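Local structure of reducing-end xylose-releasing exo-oligoxylanase Rex8A (Paenibacillus barcinonensis, 6SUD) at residues 256-268 and 306-320. The protein hydrolyses xylooligosaccharides from xylan breakdown, linear or branched, releasing xylose from their reducing ends. The protein carries 1 engineered substitution. Residues are numbered along the deposited sequence; the frame is centred on the assembly and turned at random.
Sequences HGDFRHFYSDAYR and RRYTIEGEPFNEPAA. Engineered in segment 306-320: Ala320 (natural residue Leu). With XYP (beta-D-xylopyranose), chain K; XYP (beta-D-xylopyranose), chain J.
Phe262 and Tyr308 form a single antiparallel bridge, a hydrogen-bonded pair. Phe262 N donates to Tyr308 O (2.8 Å), and Tyr308 N returns a longer bond to Phe262 O. Strand 306-308 pairs with 314-315, and a type I turn from Thr309 to Gly312 joins them in a beta hairpin. Residues 261-263 run beside strand 306-308 of this hairpin. Two waters extend the pairing. One joins Arg260 O, His261 ND1 and Ile310 N. The other links Phe262 O and Arg306 O to Tyr267 OH.

Arg307 lies flat on the Tyr263 ring. Its guanidinium centre is 3.6 Å from the ring centre and the planes are 20° apart, a stacked cation-pi contact. NH2 lies over the middle of the ring, nearest CE2 and CZ, and NH1 near CG. The arginine chain starts anti to its own N (chi1 -176°) and bends at chi3, which brings the group over the ring. Glu317 grips it side-on: Arg307 NE bonds Glu317 OE1 (2.8 Å), and Arg307 NH2 bonds Glu317 OE2 (3.0 Å). An alanine here would remove the guanidinium and is likely to uncover this face of Tyr263 and leave the Glu317 carboxylate without its ion-pair mate.

In this family 8 glycosidase, beyond its contact with the hairpin, the loop 256-268 continues into the xylose site, at the start of helix 268-280. Asp265, the inferred proton acceptor, takes a bond from a bound xylose at OD1. Arg268 reaches O3 of the same sugar.

Tyr263 OH lies 3.3 Å from CB of Ala320, an engineered residue (leucine in nature). Tyr267 OH touches Ala319 CB. Next to the bridge, the edge of Phe315 meets the face of His261, a T-shaped (edge-to-face) pair, with CZ over the ring centre and planes at 65°. Arg260 CB covers the opposite imidazole face.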
loop_
_atom_site.group_PDB
_atom_site.type_symbol
_atom_site.label_atom_id
_atom_site.label_comp_id
_atom_site.label_asym_id
_atom_site.label_seq_id
_atom_site.Cartn_x
_atom_site.Cartn_y
_atom_site.Cartn_z
ATOM N N HIS A 256 10.029 -5.088 -19.918
ATOM C CA HIS A 256 9.492 -3.715 -19.708
ATOM C C HIS A 256 10.420 -2.895 -18.802
ATOM O O HIS A 256 10.072 -1.730 -18.541
ATOM C CB HIS A 256 8.036 -3.754 -19.210
ATOM C CG HIS A 256 7.846 -4.282 -17.828
ATOM N ND1 HIS A 256 7.923 -5.626 -17.535
ATOM C CD2 HIS A 256 7.530 -3.657 -16.671
ATOM C CE1 HIS A 256 7.702 -5.801 -16.246
ATOM N NE2 HIS A 256 7.442 -4.615 -15.700
ATOM N N GLY A 257 11.539 -3.461 -18.343
ATOM C CA GLY A 257 12.617 -2.680 -17.707
ATOM C C GLY A 257 13.368 -3.422 -16.616
ATOM O O GLY A 257 13.096 -4.614 -16.366
ATOM N N ASP A 258 14.306 -2.705 -15.996
ATOM C CA ASP A 258 15.254 -3.224 -14.976
ATOM C C ASP A 258 14.712 -2.830 -13.601
ATOM O O ASP A 258 14.725 -1.618 -13.304
ATOM C CB ASP A 258 16.646 -2.648 -15.235
ATOM C CG ASP A 258 17.719 -3.125 -14.275
ATOM O OD1 ASP A 258 17.388 -3.898 -13.337
ATOM O OD2 ASP A 258 18.888 -2.749 -14.502
ATOM N N PHE A 259 14.213 -3.804 -12.837
ATOM C CA PHE A 259 13.517 -3.597 -11.542
ATOM C C PHE A 259 14.391 -4.157 -10.416
ATOM O O PHE A 259 13.898 -4.448 -9.334
ATOM C CB PHE A 259 12.100 -4.175 -11.628
ATOM C CG PHE A 259 11.216 -3.396 -12.568
ATOM C CD1 PHE A 259 10.513 -2.289 -12.114
ATOM C CD2 PHE A 259 11.099 -3.752 -13.903
ATOM C CE1 PHE A 259 9.727 -1.542 -12.978
ATOM C CE2 PHE A 259 10.297 -3.014 -14.764
ATOM C CZ PHE A 259 9.614 -1.914 -14.299
ATOM N N ARG A 260 15.694 -4.271 -10.664
ATOM C CA ARG A 260 16.648 -4.888 -9.704
ATOM C C ARG A 260 17.029 -3.917 -8.593
ATOM O O ARG A 260 17.658 -4.362 -7.623
ATOM C CB ARG A 260 17.904 -5.331 -10.448
ATOM C CG ARG A 260 17.643 -6.495 -11.389
ATOM C CD ARG A 260 18.905 -6.945 -12.101
ATOM N NE ARG A 260 19.414 -5.835 -12.894
ATOM C CZ ARG A 260 20.563 -5.826 -13.564
ATOM N NH1 ARG A 260 21.364 -6.878 -13.544
ATOM N NH2 ARG A 260 20.917 -4.747 -14.240
ATOM N N HIS A 261 16.687 -2.638 -8.744
ATOM C CA HIS A 261 17.250 -1.546 -7.915
ATOM C C HIS A 261 16.196 -0.954 -6.989
ATOM O O HIS A 261 15.006 -1.316 -7.106
ATOM C CB HIS A 261 17.871 -0.490 -8.817
ATOM C CG HIS A 261 18.803 -1.093 -9.803
ATOM N ND1 HIS A 261 19.953 -1.760 -9.414
ATOM C CD2 HIS A 261 18.754 -1.162 -11.151
ATOM C CE1 HIS A 261 20.582 -2.204 -10.487
ATOM N NE2 HIS A 261 19.872 -1.839 -11.566
ATOM N N PHE A 262 16.642 -0.051 -6.110
ATOM C CA PHE A 262 15.770 0.665 -5.152
ATOM C C PHE A 262 15.201 1.904 -5.845
ATOM O O PHE A 262 15.935 2.891 -6.048
ATOM C CB PHE A 262 16.528 0.998 -3.868
ATOM C CG PHE A 262 15.642 1.561 -2.788
ATOM C CD1 PHE A 262 14.830 0.731 -2.027
ATOM C CD2 PHE A 262 15.595 2.919 -2.552
ATOM C CE1 PHE A 262 14.015 1.253 -1.027
ATOM C CE2 PHE A 262 14.767 3.442 -1.576
ATOM C CZ PHE A 262 13.977 2.611 -0.810
ATOM N N TYR A 263 13.927 1.812 -6.218
ATOM C CA TYR A 263 13.128 2.839 -6.933
ATOM C C TYR A 263 11.671 2.714 -6.460
ATOM O O TYR A 263 11.392 1.927 -5.555
ATOM C CB TYR A 263 13.272 2.658 -8.445
ATOM C CG TYR A 263 13.144 3.914 -9.278
ATOM C CD1 TYR A 263 13.991 4.993 -9.077
ATOM C CD2 TYR A 263 12.201 4.004 -10.292
ATOM C CE1 TYR A 263 13.892 6.139 -9.853
ATOM C CE2 TYR A 263 12.090 5.144 -11.076
ATOM C CZ TYR A 263 12.939 6.211 -10.856
ATOM O OH TYR A 263 12.813 7.324 -11.637
ATOM N N SER A 264 10.765 3.447 -7.108
ATOM C CA SER A 264 9.375 3.778 -6.677
ATOM C C SER A 264 8.644 2.641 -5.941
ATOM O O SER A 264 8.139 2.908 -4.851
ATOM C CB SER A 264 8.582 4.217 -7.865
ATOM O OG SER A 264 9.261 5.262 -8.536
ATOM N N ASP A 265 8.541 1.433 -6.501
ATOM C CA ASP A 265 7.771 0.336 -5.845
ATOM C C ASP A 265 8.342 0.070 -4.443
ATOM O O ASP A 265 7.555 0.025 -3.447
ATOM C CB ASP A 265 7.798 -0.964 -6.657
ATOM C CG ASP A 265 6.724 -1.080 -7.722
ATOM O OD1 ASP A 265 6.357 -0.047 -8.318
ATOM O OD2 ASP A 265 6.281 -2.217 -7.961
ATOM N N ALA A 266 9.669 -0.079 -4.362
ATOM C CA ALA A 266 10.377 -0.587 -3.162
ATOM C C ALA A 266 10.265 0.394 -1.991
ATOM O O ALA A 266 10.525 -0.032 -0.849
ATOM C CB ALA A 266 11.816 -0.906 -3.481
ATOM N N TYR A 267 9.896 1.655 -2.224
ATOM C CA TYR A 267 9.750 2.644 -1.125
ATOM C C TYR A 267 8.753 2.137 -0.085
ATOM O O TYR A 267 8.967 2.370 1.128
ATOM C CB TYR A 267 9.261 3.995 -1.647
ATOM C CG TYR A 267 10.157 4.633 -2.667
ATOM C CD1 TYR A 267 11.433 4.150 -2.909
ATOM C CD2 TYR A 267 9.749 5.773 -3.338
ATOM C CE1 TYR A 267 12.268 4.749 -3.833
ATOM C CE2 TYR A 267 10.570 6.381 -4.270
ATOM C CZ TYR A 267 11.824 5.863 -4.525
ATOM O OH TYR A 267 12.635 6.482 -5.432
ATOM N N ARG A 268 7.721 1.418 -0.536
ATOM C CA ARG A 268 6.578 1.017 0.326
ATOM C C ARG A 268 7.018 -0.077 1.304
ATOM O O ARG A 268 6.364 -0.201 2.336
ATOM C CB ARG A 268 5.388 0.588 -0.530
ATOM C CG ARG A 268 4.903 1.699 -1.455
ATOM C CD ARG A 268 3.889 1.139 -2.425
ATOM N NE ARG A 268 4.484 0.275 -3.453
ATOM C CZ ARG A 268 3.844 -0.120 -4.556
ATOM N NH1 ARG A 268 2.580 0.208 -4.737
ATOM N NH2 ARG A 268 4.448 -0.862 -5.466
ATOM N N ARG A 306 18.263 9.562 -5.220
ATOM C CA ARG A 306 18.522 8.964 -6.551
ATOM C C ARG A 306 17.834 7.599 -6.631
ATOM O O ARG A 306 17.184 7.184 -5.648
ATOM C CB ARG A 306 20.024 8.768 -6.766
ATOM C CG ARG A 306 20.887 9.954 -6.370
ATOM C CD ARG A 306 20.642 11.150 -7.249
ATOM N NE ARG A 306 21.598 12.203 -6.926
ATOM C CZ ARG A 306 22.821 12.316 -7.444
ATOM N NH1 ARG A 306 23.267 11.450 -8.344
ATOM N NH2 ARG A 306 23.596 13.316 -7.057
ATOM N N ARG A 307 17.964 6.936 -7.770
ATOM C CA ARG A 307 17.850 5.461 -7.834
ATOM C C ARG A 307 19.104 4.909 -7.157
ATOM O O ARG A 307 20.155 5.525 -7.305
ATOM C CB ARG A 307 17.750 4.977 -9.282
ATOM C CG ARG A 307 17.526 3.478 -9.423
ATOM C CD ARG A 307 17.678 3.049 -10.880
ATOM N NE ARG A 307 16.721 3.708 -11.765
ATOM C CZ ARG A 307 15.493 3.272 -12.054
ATOM N NH1 ARG A 307 15.027 2.146 -11.540
ATOM N NH2 ARG A 307 14.717 3.971 -12.863
ATOM N N TYR A 308 19.009 3.788 -6.447
ATOM C CA TYR A 308 20.177 3.178 -5.761
ATOM C C TYR A 308 20.211 1.685 -6.063
ATOM O O TYR A 308 19.159 1.101 -6.209
ATOM C CB TYR A 308 20.122 3.378 -4.244
ATOM C CG TYR A 308 20.091 4.817 -3.785
ATOM C CD1 TYR A 308 21.260 5.523 -3.531
ATOM C CD2 TYR A 308 18.886 5.469 -3.589
ATOM C CE1 TYR A 308 21.217 6.850 -3.122
ATOM C CE2 TYR A 308 18.831 6.787 -3.165
ATOM C CZ TYR A 308 20.002 7.476 -2.917
ATOM O OH TYR A 308 19.937 8.789 -2.544
ATOM N N THR A 309 21.401 1.098 -6.139
ATOM C CA THR A 309 21.522 -0.377 -6.108
ATOM C C THR A 309 21.165 -0.776 -4.677
ATOM O O THR A 309 21.208 0.108 -3.804
ATOM C CB THR A 309 22.907 -0.872 -6.530
ATOM O OG1 THR A 309 23.814 -0.469 -5.499
ATOM C CG2 THR A 309 23.320 -0.374 -7.898
ATOM N N ILE A 310 20.845 -2.032 -4.399
ATOM C CA ILE A 310 20.393 -2.382 -3.018
ATOM C C ILE A 310 21.585 -2.329 -2.050
ATOM O O ILE A 310 21.310 -2.199 -0.837
ATOM C CB ILE A 310 19.603 -3.704 -2.939
ATOM C CG1 ILE A 310 20.435 -4.909 -3.377
ATOM C CG2 ILE A 310 18.291 -3.582 -3.706
ATOM C CD1 ILE A 310 19.773 -6.231 -3.146
ATOM N N GLU A 311 22.840 -2.371 -2.529
ATOM C CA GLU A 311 24.035 -2.192 -1.647
ATOM C C GLU A 311 24.350 -0.694 -1.482
ATOM O O GLU A 311 25.334 -0.371 -0.768
ATOM C CB GLU A 311 25.235 -3.036 -2.105
ATOM C CG GLU A 311 25.883 -2.601 -3.406
ATOM C CD GLU A 311 27.141 -3.373 -3.792
ATOM O OE1 GLU A 311 27.735 -4.014 -2.914
ATOM O OE2 GLU A 311 27.545 -3.310 -4.975
ATOM N N GLY A 312 23.538 0.192 -2.073
ATOM C CA GLY A 312 23.521 1.638 -1.768
ATOM C C GLY A 312 24.329 2.480 -2.750
ATOM O O GLY A 312 24.574 3.668 -2.437
ATOM N N GLU A 313 24.726 1.924 -3.896
ATOM C CA GLU A 313 25.491 2.694 -4.912
ATOM C C GLU A 313 24.495 3.602 -5.625
ATOM O O GLU A 313 23.508 3.116 -6.177
ATOM C CB GLU A 313 26.236 1.744 -5.846
ATOM C CG GLU A 313 27.255 0.881 -5.124
ATOM C CD GLU A 313 28.508 1.608 -4.666
ATOM O OE1 GLU A 313 29.565 1.422 -5.318
ATOM O OE2 GLU A 313 28.451 2.319 -3.637
ATOM N N PRO A 314 24.693 4.940 -5.597
ATOM C CA PRO A 314 23.763 5.866 -6.232
ATOM C C PRO A 314 23.943 5.855 -7.756
ATOM O O PRO A 314 25.075 5.801 -8.226
ATOM C CB PRO A 314 24.131 7.252 -5.660
ATOM C CG PRO A 314 25.560 7.109 -5.141
ATOM C CD PRO A 314 25.845 5.628 -4.994
ATOM N N PHE A 315 22.829 5.891 -8.485
ATOM C CA PHE A 315 22.794 6.226 -9.932
ATOM C C PHE A 315 22.850 7.748 -10.062
ATOM O O PHE A 315 22.612 8.461 -9.078
ATOM C CB PHE A 315 21.520 5.723 -10.614
ATOM C CG PHE A 315 21.418 4.230 -10.768
ATOM C CD1 PHE A 315 21.265 3.413 -9.657
ATOM C CD2 PHE A 315 21.432 3.646 -12.024
ATOM C CE1 PHE A 315 21.156 2.041 -9.805
ATOM C CE2 PHE A 315 21.315 2.272 -12.169
ATOM C CZ PHE A 315 21.187 1.475 -11.056
ATOM N N ASN A 316 23.152 8.242 -11.258
ATOM C CA ASN A 316 23.111 9.702 -11.530
ATOM C C ASN A 316 21.639 10.144 -11.540
ATOM O O ASN A 316 21.322 11.262 -11.075
ATOM C CB ASN A 316 23.894 10.018 -12.801
ATOM C CG ASN A 316 25.373 9.779 -12.593
ATOM O OD1 ASN A 316 25.954 10.285 -11.631
ATOM N ND2 ASN A 316 25.976 8.977 -13.451
ATOM N N GLU A 317 20.769 9.253 -12.002
ATOM C CA GLU A 317 19.306 9.461 -12.159
ATOM C C GLU A 317 18.669 9.812 -10.815
ATOM O O GLU A 317 18.916 9.139 -9.815
ATOM C CB GLU A 317 18.733 8.179 -12.754
ATOM C CG GLU A 317 17.235 8.192 -12.949
ATOM C CD GLU A 317 16.694 6.848 -13.399
ATOM O OE1 GLU A 317 17.476 5.880 -13.437
ATOM O OE2 GLU A 317 15.502 6.770 -13.696
ATOM N N PRO A 318 17.801 10.849 -10.756
ATOM C CA PRO A 318 17.088 11.203 -9.530
ATOM C C PRO A 318 15.923 10.244 -9.258
ATOM O O PRO A 318 15.452 9.631 -10.185
ATOM C CB PRO A 318 16.522 12.590 -9.853
ATOM C CG PRO A 318 16.224 12.486 -11.330
ATOM C CD PRO A 318 17.401 11.705 -11.886
ATOM N N ALA A 319 15.470 10.159 -8.009
ATOM C CA ALA A 319 14.172 9.525 -7.684
ATOM C C ALA A 319 13.087 10.282 -8.453
ATOM O O ALA A 319 13.117 11.526 -8.448
ATOM C CB ALA A 319 13.924 9.551 -6.200
ATOM N N ALA A 320 12.159 9.570 -9.088
ATOM C CA ALA A 320 10.972 10.181 -9.728
ATOM C C ALA A 320 10.034 10.695 -8.635
ATOM O O ALA A 320 9.397 11.719 -8.862
ATOM C CB ALA A 320 10.271 9.209 -10.647
HETATM O O1 XYP K . 2.836 0.967 -12.135
HETATM C C1 XYP K . 2.151 -0.033 -11.347
HETATM C C2 XYP K . 2.682 -0.161 -9.917
HETATM C C3 XYP K . 2.017 -1.307 -9.165
HETATM C C4 XYP K . 0.600 -1.504 -9.692
HETATM C C5 XYP K . 0.054 -0.163 -10.170
HETATM O O2 XYP K . 4.107 -0.305 -9.896
HETATM O O3 XYP K . 2.060 -0.991 -7.763
HETATM O O4 XYP K . 0.630 -2.428 -10.783
HETATM O O5 XYP K . 0.775 0.343 -11.293
HETATM O O1 XYP J . 5.257 6.705 -11.165
HETATM C C1 XYP J . 4.817 5.650 -10.299
HETATM C C2 XYP J . 3.448 5.184 -10.790
HETATM C C3 XYP J . 2.960 4.113 -9.854
HETATM C C4 XYP J . 3.926 2.950 -9.860
HETATM C C5 XYP J . 5.336 3.421 -9.532
HETATM O O2 XYP J . 2.456 6.229 -10.834
HETATM O O3 XYP J . 1.664 3.679 -10.268
HETATM O O4 XYP J . 3.439 2.009 -8.896
HETATM O O5 XYP J . 5.724 4.528 -10.365
HETATM O O HOH W 1 20.311 -3.432 -6.947
HETATM O O HOH W 2 15.021 5.513 -5.327
#